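Quinone oxidoreductase (PDB 3TQH) binds NADPH and probably uses it as the electron donor for the reduction of quinones. Local coordinates at residues A[140-145]-A[276-281]; A[94-99]-A[124-129]. All coordinates share one frame; numbering follows the deposited sequence.

Contact 1 of 2, residues A[140-145]-A[276-281]; sequences TALQAL and HYLGKL. With NDP (NADPH dihydro-nicotinamide-adenine-dinucleotide phosphate), chain B.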
ATOM      1  N   THR A 140       1.345  -5.061   2.992  1.00  9.98           N
ATOM      2  CA  THR A 140      -0.014  -5.072   3.513  1.00  9.49           C
ATOM      3  C   THR A 140      -0.763  -6.324   3.050  1.00  9.12           C
ATOM      4  O   THR A 140      -1.360  -7.036   3.859  1.00  9.27           O
ATOM      5  CB  THR A 140      -0.796  -3.819   3.106  1.00  9.06           C
ATOM      6  OG1 THR A 140      -0.047  -2.652   3.463  1.00  9.40           O
ATOM      7  CG2 THR A 140      -2.136  -3.786   3.813  1.00  8.57           C
ATOM      8  N   ALA A 141      -0.719  -6.598   1.752  1.00  9.07           N
ATOM      9  CA  ALA A 141      -1.349  -7.795   1.206  1.00  8.81           C
ATOM     10  C   ALA A 141      -0.905  -9.032   1.984  1.00  9.51           C
ATOM     11  O   ALA A 141      -1.735  -9.802   2.452  1.00  9.81           O
ATOM     12  CB  ALA A 141      -1.013  -7.939  -0.267  1.00  8.77           C
ATOM     13  N   LEU A 142       0.404  -9.198   2.151  1.00 10.23           N
ATOM     14  CA  LEU A 142       0.956 -10.395   2.789  1.00 11.31           C
ATOM     15  C   LEU A 142       0.556 -10.508   4.258  1.00 11.75           C
ATOM     16  O   LEU A 142       0.104 -11.560   4.715  1.00 12.01           O
ATOM     17  CB  LEU A 142       2.483 -10.394   2.670  1.00 12.28           C
ATOM     18  CG  LEU A 142       3.235 -11.668   3.055  1.00 13.80           C
ATOM     19  CD1 LEU A 142       2.687 -12.898   2.307  1.00 13.56           C
ATOM     20  CD2 LEU A 142       4.729 -11.488   2.791  1.00 14.12           C
ATOM     21  N   GLN A 143       0.719  -9.417   4.994  1.00 11.94           N
ATOM     22  CA  GLN A 143       0.432  -9.408   6.423  1.00 12.55           C
ATOM     23  C   GLN A 143      -1.059  -9.550   6.726  1.00 12.16           C
ATOM     24  O   GLN A 143      -1.428 -10.080   7.771  1.00 12.84           O
ATOM     25  CB  GLN A 143       1.017  -8.158   7.068  1.00 12.93           C
ATOM     26  CG  GLN A 143       2.546  -8.168   7.077  1.00 13.94           C
ATOM     27  CD  GLN A 143       3.158  -6.830   7.442  1.00 14.60           C
ATOM     28  OE1 GLN A 143       2.467  -5.914   7.884  1.00 15.14           O
ATOM     29  NE2 GLN A 143       4.462  -6.716   7.266  1.00 15.54           N
ATOM     30  N   ALA A 144      -1.911  -9.113   5.800  1.00 11.41           N
ATOM     31  CA  ALA A 144      -3.351  -9.327   5.924  1.00 11.31           C
ATOM     32  C   ALA A 144      -3.679 -10.808   5.759  1.00 12.03           C
ATOM     33  O   ALA A 144      -4.420 -11.381   6.563  1.00 12.77           O
ATOM     34  CB  ALA A 144      -4.108  -8.503   4.905  1.00 10.46           C
ATOM     35  N   LEU A 145      -3.114 -11.430   4.730  1.00 12.19           N
ATOM     36  CA  LEU A 145      -3.311 -12.859   4.508  1.00 12.99           C
ATOM     37  C   LEU A 145      -2.786 -13.689   5.680  1.00 14.09           C
ATOM     38  O   LEU A 145      -3.421 -14.674   6.061  1.00 14.69           O
ATOM     39  CB  LEU A 145      -2.677 -13.304   3.178  1.00 13.22           C
ATOM     40  CG  LEU A 145      -3.424 -12.816   1.927  1.00 12.87           C
ATOM     41  CD1 LEU A 145      -2.644 -13.100   0.647  1.00 12.77           C
ATOM     42  CD2 LEU A 145      -4.830 -13.448   1.838  1.00 13.27           C
ATOM     43  N   HIS A 276      12.087  -8.810   1.143  1.00 21.70           N
ATOM     44  CA  HIS A 276      13.040  -9.650   0.402  1.00 23.50           C
ATOM     45  C   HIS A 276      12.286 -10.707  -0.403  1.00 22.67           C
ATOM     46  O   HIS A 276      12.554 -10.915  -1.594  1.00 22.65           O
ATOM     47  CB  HIS A 276      13.990 -10.391   1.361  1.00 25.58           C
ATOM     48  CG  HIS A 276      15.280  -9.680   1.642  1.00 28.74           C
ATOM     49  ND1 HIS A 276      16.138  -9.261   0.647  1.00 31.47           N
ATOM     50  CD2 HIS A 276      15.892  -9.377   2.814  1.00 31.27           C
ATOM     51  CE1 HIS A 276      17.205  -8.700   1.192  1.00 33.13           C
ATOM     52  NE2 HIS A 276      17.082  -8.760   2.505  1.00 32.98           N
ATOM     53  N   TYR A 277      11.348 -11.367   0.274  1.00 21.80           N
ATOM     54  CA  TYR A 277      10.536 -12.433  -0.313  1.00 21.52           C
ATOM     55  C   TYR A 277       9.659 -11.909  -1.450  1.00 19.68           C
ATOM     56  O   TYR A 277       9.676 -12.460  -2.550  1.00 19.89           O
ATOM     57  CB  TYR A 277       9.684 -13.102   0.779  1.00 21.30           C
ATOM     58  CG  TYR A 277       8.673 -14.098   0.270  1.00 22.26           C
ATOM     59  CD1 TYR A 277       9.071 -15.352  -0.187  1.00 24.91           C
ATOM     60  CD2 TYR A 277       7.319 -13.796   0.259  1.00 21.91           C
ATOM     61  CE1 TYR A 277       8.147 -16.273  -0.651  1.00 25.14           C
ATOM     62  CE2 TYR A 277       6.382 -14.718  -0.205  1.00 22.84           C
ATOM     63  CZ  TYR A 277       6.808 -15.949  -0.660  1.00 24.24           C
ATOM     64  OH  TYR A 277       5.889 -16.858  -1.120  1.00 25.63           O
ATOM     65  N   LEU A 278       8.915 -10.836  -1.186  1.00 17.99           N
ATOM     66  CA  LEU A 278       8.045 -10.234  -2.196  1.00 16.61           C
ATOM     67  C   LEU A 278       8.831  -9.762  -3.419  1.00 17.28           C
ATOM     68  O   LEU A 278       8.400  -9.965  -4.553  1.00 17.14           O
ATOM     69  CB  LEU A 278       7.249  -9.070  -1.603  1.00 15.15           C
ATOM     70  CG  LEU A 278       6.215  -9.450  -0.541  1.00 14.42           C
ATOM     71  CD1 LEU A 278       5.591  -8.195   0.051  1.00 13.71           C
ATOM     72  CD2 LEU A 278       5.150 -10.368  -1.119  1.00 13.02           C
ATOM     73  N   GLY A 279       9.981  -9.136  -3.183  1.00 18.12           N
ATOM     74  CA  GLY A 279      10.826  -8.658  -4.265  1.00 19.27           C
ATOM     75  C   GLY A 279      11.400  -9.777  -5.120  1.00 20.71           C
ATOM     76  O   GLY A 279      11.546  -9.626  -6.331  1.00 21.11           O
ATOM     77  N   LYS A 280      11.735 -10.898  -4.488  1.00 21.81           N
ATOM     78  CA  LYS A 280      12.238 -12.066  -5.212  1.00 23.75           C
ATOM     79  C   LYS A 280      11.173 -12.605  -6.176  1.00 22.99           C
ATOM     80  O   LYS A 280      11.458 -12.861  -7.350  1.00 23.79           O
ATOM     81  CB  LYS A 280      12.669 -13.159  -4.232  1.00 25.07           C
ATOM     82  CG  LYS A 280      13.627 -14.174  -4.831  1.00 28.62           C
ATOM     83  CD  LYS A 280      14.161 -15.134  -3.770  1.00 31.34           C
ATOM     84  CE  LYS A 280      15.237 -16.039  -4.337  1.00 34.91           C
ATOM     85  NZ  LYS A 280      15.613 -17.094  -3.367  1.00 37.71           N
ATOM     86  N   LEU A 281       9.949 -12.759  -5.670  1.00 21.46           N
ATOM     87  CA  LEU A 281       8.809 -13.194  -6.476  1.00 20.81           C
ATOM     88  C   LEU A 281       8.640 -12.311  -7.699  1.00 20.63           C
ATOM     89  O   LEU A 281       8.470 -12.810  -8.809  1.00 21.36           O
ATOM     90  CB  LEU A 281       7.510 -13.168  -5.657  1.00 19.14           C
ATOM     91  CG  LEU A 281       7.329 -14.168  -4.509  1.00 19.17           C
ATOM     92  CD1 LEU A 281       5.936 -14.005  -3.901  1.00 16.69           C
ATOM     93  CD2 LEU A 281       7.550 -15.610  -4.962  1.00 19.90           C
TER
HETATM   94  PA  NDP B 500      -6.653   1.568  -4.005  1.00  9.67           P
HETATM   95  O1A NDP B 500      -6.981   2.989  -4.226  1.00  9.38           O
HETATM   96  O2A NDP B 500      -5.485   1.151  -4.805  1.00  9.30           O
HETATM   97  O5B NDP B 500      -7.907   0.642  -4.395  1.00 10.56           O
HETATM   98  C5B NDP B 500      -8.666   0.964  -5.545  1.00 11.36           C
HETATM   99  C4B NDP B 500      -9.597  -0.189  -5.888  1.00 10.76           C
HETATM  100  O4B NDP B 500     -10.708  -0.167  -5.016  1.00 10.87           O
HETATM  101  C3B NDP B 500     -10.165  -0.134  -7.300  1.00 11.55           C
HETATM  102  O3B NDP B 500      -9.563  -1.135  -8.093  1.00 10.96           O
HETATM  103  C2B NDP B 500     -11.665  -0.357  -7.139  1.00 11.52           C
HETATM  104  O2B NDP B 500     -12.163  -1.377  -7.977  1.00 11.55           O
HETATM  105  C1B NDP B 500     -11.799  -0.761  -5.680  1.00 10.36           C
HETATM  106  N9A NDP B 500     -13.046  -0.326  -5.033  1.00 10.61           N
HETATM  107  C8A NDP B 500     -13.457   0.965  -4.811  1.00 12.21           C
HETATM  108  N7A NDP B 500     -14.641   0.935  -4.167  1.00 12.42           N
HETATM  109  C5A NDP B 500     -14.992  -0.353  -3.974  1.00 10.47           C
HETATM  110  C6A NDP B 500     -16.104  -0.928  -3.376  1.00  9.73           C
HETATM  111  N6A NDP B 500     -17.051  -0.155  -2.871  1.00 10.57           N
HETATM  112  N1A NDP B 500     -16.214  -2.300  -3.320  1.00  8.93           N
HETATM  113  C2A NDP B 500     -15.208  -3.091  -3.857  1.00  8.24           C
HETATM  114  N3A NDP B 500     -14.096  -2.518  -4.447  1.00  8.14           N
HETATM  115  C4A NDP B 500     -13.996  -1.162  -4.508  1.00  9.65           C
HETATM  116  O3  NDP B 500      -6.425   1.277  -2.437  1.00 10.58           O
HETATM  117  PN  NDP B 500      -5.315   0.305  -1.781  1.00 10.39           P
HETATM  118  O1N NDP B 500      -3.989   0.951  -1.884  1.00 11.69           O
HETATM  119  O2N NDP B 500      -5.463  -1.086  -2.232  1.00 10.06           O
HETATM  120  O5D NDP B 500      -5.777   0.386  -0.244  1.00 11.43           O
HETATM  121  C5D NDP B 500      -7.095   0.067   0.156  1.00 10.81           C
HETATM  122  C4D NDP B 500      -7.357   0.619   1.553  1.00 10.98           C
HETATM  123  O4D NDP B 500      -6.466   0.036   2.484  1.00 10.77           O
HETATM  124  C3D NDP B 500      -7.150   2.126   1.606  1.00 11.92           C
HETATM  125  O3D NDP B 500      -8.211   2.721   2.316  1.00 12.00           O
HETATM  126  C2D NDP B 500      -5.825   2.295   2.320  1.00 12.48           C
HETATM  127  O2D NDP B 500      -5.741   3.515   3.033  1.00 13.55           O
HETATM  128  C1D NDP B 500      -5.791   1.050   3.213  1.00 11.98           C
HETATM  129  N1N NDP B 500      -4.438   0.585   3.596  1.00 11.57           N
HETATM  130  C2N NDP B 500      -4.200   0.345   4.927  1.00 12.08           C
HETATM  131  C3N NDP B 500      -2.947  -0.039   5.399  1.00 12.08           C
HETATM  132  C7N NDP B 500      -2.704  -0.299   6.857  1.00 12.38           C
HETATM  133  O7N NDP B 500      -1.407  -0.671   7.270  1.00 13.05           O
HETATM  134  N7N NDP B 500      -3.703  -0.165   7.728  1.00 10.79           N
HETATM  135  C4N NDP B 500      -1.830  -0.188   4.405  1.00 12.70           C
HETATM  136  C5N NDP B 500      -2.156   0.077   2.970  1.00 12.66           C
HETATM  137  C6N NDP B 500      -3.457   0.448   2.639  1.00 12.52           C
HETATM  138  P2B NDP B 500     -13.110  -1.036  -9.235  1.00 14.31           P
HETATM  139  O1X NDP B 500     -13.226  -2.275 -10.086  1.00 14.81           O
HETATM  140  O2X NDP B 500     -12.498   0.070 -10.061  1.00 16.49           O
HETATM  141  O3X NDP B 500     -14.488  -0.620  -8.795  1.00 14.93           O
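Leu142 and Leu278 reach out from two helices, 135-147 and 272-283, and pass one another pointing opposite ways, with methyl ends touching; the two CA atoms are 8.7 Å apart. One branch carries the Leu142 side of the contact: its CD2 lies 4.1 Å from Leu278 CD2 and almost as near Leu278 CG. Leu142 holds CG anti to its own backbone nitrogen (chi1 -170°), whereas Leu278 holds CG anti to the carbonyl carbon (chi1 -67°); the two leucines thus turn differently off their helices, yet CD2 of each arrives at the same meeting point. The same Leu142 CD2 also approaches the Tyr277 ring obliquely, 4.3 Å from CD2 of the tyrosine, while Leu281 CG lies above one face of that ring, offset toward its rim. With no hydrogen bond across it, this is apolar packing at the margin of a Rossmann-type domain: helix 135-147 leads into the first strand of the parallel sheet, 155-158, and helix 272-283 follows its edge strand 262-264. Leu278 and Leu145 both also pack on Leu172 of helix 164-175. Half a turn from Leu142, on the side of the helix facing away from 272-283, Thr140 borders the cofactor. Its OG1 comes within 3.2 Å of C4N, the nicotinamide carbon that carries the hydride, and is held by a hydrogen bond to the Thr136 carbonyl one helical turn earlier.

Contact 2 of 2, residues A[94-99]-A[124-129]; sequences KVMGIA and EKLSFL. With SO4 (sulfate ion), chain D.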
ATOM      1  N   LYS A  94      21.881   0.294  -4.432  1.00 22.65           N
ATOM      2  CA  LYS A  94      20.518   0.516  -4.891  1.00 21.46           C
ATOM      3  C   LYS A  94      19.576  -0.079  -3.851  1.00 20.69           C
ATOM      4  O   LYS A  94      19.699  -1.254  -3.495  1.00 21.43           O
ATOM      5  CB  LYS A  94      20.302  -0.122  -6.263  1.00 22.33           C
ATOM      6  CG  LYS A  94      21.252   0.412  -7.343  1.00 24.57           C
ATOM      7  CD  LYS A  94      21.034  -0.269  -8.705  1.00 27.08           C
ATOM      8  CE  LYS A  94      22.036   0.230  -9.754  1.00 29.62           C
ATOM      9  NZ  LYS A  94      22.231  -0.743 -10.865  1.00 32.22           N
ATOM     10  N   VAL A  95      18.647   0.738  -3.357  1.00 19.48           N
ATOM     11  CA  VAL A  95      17.792   0.340  -2.240  1.00 19.17           C
ATOM     12  C   VAL A  95      16.318   0.649  -2.463  1.00 18.13           C
ATOM     13  O   VAL A  95      15.953   1.463  -3.311  1.00 17.34           O
ATOM     14  CB  VAL A  95      18.234   1.018  -0.918  1.00 19.15           C
ATOM     15  CG1 VAL A  95      19.650   0.568  -0.536  1.00 20.57           C
ATOM     16  CG2 VAL A  95      18.143   2.531  -1.036  1.00 17.50           C
HETATM   17  N   MSE A  96      15.486  -0.008  -1.664  1.00 18.54           N
HETATM   18  CA  MSE A  96      14.039   0.128  -1.737  1.00 18.05           C
HETATM   19  C   MSE A  96      13.472  -0.021  -0.332  1.00 17.70           C
HETATM   20  O   MSE A  96      13.987  -0.794   0.475  1.00 18.36           O
HETATM   21  CB  MSE A  96      13.447  -0.939  -2.659  1.00 18.96           C
HETATM   22  CG  MSE A  96      14.005  -2.338  -2.406  1.00 23.40           C
HETATM   23 SE   MSE A  96      13.159  -3.740  -3.460  1.00 32.99          SE
HETATM   24  CE  MSE A  96      11.279  -3.371  -3.029  1.00 26.05           C
ATOM     25  N   GLY A  97      12.419   0.732  -0.036  1.00 16.44           N
ATOM     26  CA  GLY A  97      11.812   0.652   1.270  1.00 16.67           C
ATOM     27  C   GLY A  97      10.847   1.766   1.586  1.00 15.78           C
ATOM     28  O   GLY A  97      10.213   2.335   0.686  1.00 14.92           O
ATOM     29  N   ILE A  98      10.743   2.054   2.883  1.00 16.34           N
ATOM     30  CA  ILE A  98       9.799   3.017   3.429  1.00 15.96           C
ATOM     31  C   ILE A  98      10.588   4.094   4.150  1.00 16.46           C
ATOM     32  O   ILE A  98      11.528   3.784   4.878  1.00 17.98           O
ATOM     33  CB  ILE A  98       8.841   2.361   4.471  1.00 16.75           C
ATOM     34  CG1 ILE A  98       8.167   1.112   3.900  1.00 17.01           C
ATOM     35  CG2 ILE A  98       7.778   3.352   4.929  1.00 16.33           C
ATOM     36  CD1 ILE A  98       7.299   1.394   2.728  1.00 17.10           C
ATOM     37  N   ALA A  99      10.198   5.348   3.973  1.00 15.84           N
ATOM     38  CA  ALA A  99      10.867   6.452   4.652  1.00 16.78           C
ATOM     39  C   ALA A  99       9.859   7.356   5.361  1.00 16.99           C
ATOM     40  O   ALA A  99       8.800   7.674   4.822  1.00 16.24           O
ATOM     41  CB  ALA A  99      11.708   7.250   3.661  1.00 16.29           C
ATOM     42  N   GLU A 124      18.681  -6.891  -8.588  1.00 32.83           N
ATOM     43  CA  GLU A 124      19.096  -6.356  -9.893  1.00 34.30           C
ATOM     44  C   GLU A 124      17.975  -6.428 -10.936  1.00 34.17           C
ATOM     45  O   GLU A 124      17.773  -5.482 -11.703  1.00 33.70           O
ATOM     46  CB  GLU A 124      20.370  -7.062 -10.399  1.00 37.56           C
ATOM     47  CG  GLU A 124      20.626  -7.012 -11.921  1.00 41.04           C
ATOM     48  CD  GLU A 124      20.907  -5.610 -12.481  1.00 42.41           C
ATOM     49  OE1 GLU A 124      20.486  -4.591 -11.878  1.00 40.83           O
ATOM     50  OE2 GLU A 124      21.551  -5.534 -13.554  1.00 45.85           O
ATOM     51  N   LYS A 125      17.239  -7.538 -10.946  1.00 34.86           N
ATOM     52  CA  LYS A 125      16.180  -7.757 -11.939  1.00 35.17           C
ATOM     53  C   LYS A 125      14.988  -6.808 -11.776  1.00 31.92           C
ATOM     54  O   LYS A 125      14.247  -6.588 -12.733  1.00 32.45           O
ATOM     55  CB  LYS A 125      15.691  -9.207 -11.890  1.00 36.93           C
ATOM     56  CG  LYS A 125      16.731 -10.225 -12.304  1.00 41.01           C
ATOM     57  CD  LYS A 125      16.849 -10.341 -13.817  1.00 44.73           C
ATOM     58  CE  LYS A 125      15.729 -11.193 -14.406  1.00 46.63           C
ATOM     59  NZ  LYS A 125      15.959 -11.489 -15.845  1.00 50.49           N
ATOM     60  N   LEU A 126      14.801  -6.266 -10.574  1.00 28.91           N
ATOM     61  CA  LEU A 126      13.740  -5.294 -10.308  1.00 26.10           C
ATOM     62  C   LEU A 126      14.084  -3.928 -10.893  1.00 25.08           C
ATOM     63  O   LEU A 126      15.191  -3.433 -10.696  1.00 25.38           O
ATOM     64  CB  LEU A 126      13.522  -5.122  -8.795  1.00 24.28           C
ATOM     65  CG  LEU A 126      12.762  -6.185  -7.998  1.00 24.72           C
ATOM     66  CD1 LEU A 126      12.750  -5.817  -6.510  1.00 23.07           C
ATOM     67  CD2 LEU A 126      11.344  -6.327  -8.515  1.00 24.03           C
ATOM     68  N   SER A 127      13.140  -3.308 -11.597  1.00 23.96           N
ATOM     69  CA  SER A 127      13.294  -1.908 -11.970  1.00 22.88           C
ATOM     70  C   SER A 127      13.059  -1.051 -10.727  1.00 20.37           C
ATOM     71  O   SER A 127      12.464  -1.513  -9.753  1.00 19.36           O
ATOM     72  CB  SER A 127      12.310  -1.518 -13.071  1.00 23.16           C
ATOM     73  OG  SER A 127      11.002  -1.347 -12.553  1.00 21.68           O
ATOM     74  N   PHE A 128      13.536   0.186 -10.762  1.00 19.56           N
ATOM     75  CA  PHE A 128      13.297   1.134  -9.677  1.00 17.70           C
ATOM     76  C   PHE A 128      11.801   1.425  -9.489  1.00 16.29           C
ATOM     77  O   PHE A 128      11.321   1.504  -8.359  1.00 15.00           O
ATOM     78  CB  PHE A 128      14.070   2.439  -9.918  1.00 17.85           C
ATOM     79  CG  PHE A 128      15.543   2.336  -9.626  1.00 18.82           C
ATOM     80  CD1 PHE A 128      16.466   2.217 -10.655  1.00 20.57           C
ATOM     81  CD2 PHE A 128      16.007   2.351  -8.316  1.00 18.42           C
ATOM     82  CE1 PHE A 128      17.823   2.126 -10.390  1.00 21.84           C
ATOM     83  CE2 PHE A 128      17.365   2.260  -8.040  1.00 19.83           C
ATOM     84  CZ  PHE A 128      18.276   2.149  -9.080  1.00 21.45           C
ATOM     85  N   LEU A 129      11.074   1.579 -10.595  1.00 16.75           N
ATOM     86  CA  LEU A 129       9.626   1.782 -10.558  1.00 15.68           C
ATOM     87  C   LEU A 129       8.898   0.615  -9.883  1.00 15.44           C
ATOM     88  O   LEU A 129       7.989   0.826  -9.070  1.00 14.42           O
ATOM     89  CB  LEU A 129       9.073   1.987 -11.971  1.00 16.82           C
ATOM     90  CG  LEU A 129       9.500   3.278 -12.672  1.00 17.39           C
ATOM     91  CD1 LEU A 129       9.215   3.192 -14.162  1.00 18.40           C
ATOM     92  CD2 LEU A 129       8.814   4.485 -12.043  1.00 14.90           C
TER
HETATM   93  S   SO4 D 320      14.109   1.915 -13.976  1.00 53.37           S
HETATM   94  O1  SO4 D 320      14.845   3.175 -13.908  1.00 53.41           O
HETATM   95  O2  SO4 D 320      14.233   1.340 -15.319  1.00 53.89           O
HETATM   96  O3  SO4 D 320      14.685   0.949 -13.041  1.00 53.15           O
HETATM   97  O4  SO4 D 320      12.702   2.162 -13.657  1.00 52.67           O
HETATM   98  O   HOH W   1      22.110  -3.742  -9.648  1.00  8.82           O
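The far end of the Phe128 ring, CZ, meets the aliphatic stem of Lys94, with Lys94 CD 3.7 Å from Phe128 CZ; the lysine chain, extended beyond CG, crosses the phenylalanine side chain at about a right angle and approaches the ring obliquely. At another part of the rim, near the ring plane, a sulfate oxygen, O3, lies 3.2 Å from Phe128 CD1. The ring also stacks with His41 and makes a cation-pi contact with Lys122. That sulfate, probably from the crystallisation liquor, sits at the start of helix 128-133: Phe128 N donates to its O3 over 2.7 Å in a nearly straight bond (169°), an anion placed where a helix dipole would probably favour it. Ser127 is the N-cap, its OG taking the Gln130 amide.

Beyond the ring, Lys94 NZ and Glu124 OE1 stand 4.3 Å apart, too far for a salt bridge. A water joins them, accepting from Lys94 NZ at 3.2 Å and donating to Glu124 OE1 at 2.9 Å. On the buried side, Met96, present as selenomethionine, places CG between its backbone N and carbonyl carbon (chi1 46°) and turns at the CG-SE bond; its SE rests 3.7 Å from Leu126 CD1. These two side chains also cross nearly at right angles. Strand 94-98 runs antiparallel between strands 74-82 and 119-121 of the GroES-like domain, and on the side to which Met96 points, helix 272-283 supplies Leu275 against Met96 and Val282 against Leu126.

Helix 272-283 joins the two contacts: it provides one side of contact 1, and its Gly279 O packs against Leu126 CD2 of contact 2. The chain also connects them, since helix 128-133, begun in contact 2, is followed directly by helix 135-147 of contact 1. Their chemistry differs with depth. Contact 1 is largely buried, purely apolar between its helices, and backs onto the NADPH pocket. Contact 2 grades from a buried selenium-leucine pair to an exposed edge of water-bridged charges and a bound sulfate. Together they exemplify how a helix of the nucleotide-binding part can pack against both its own domain and the GroES-like one.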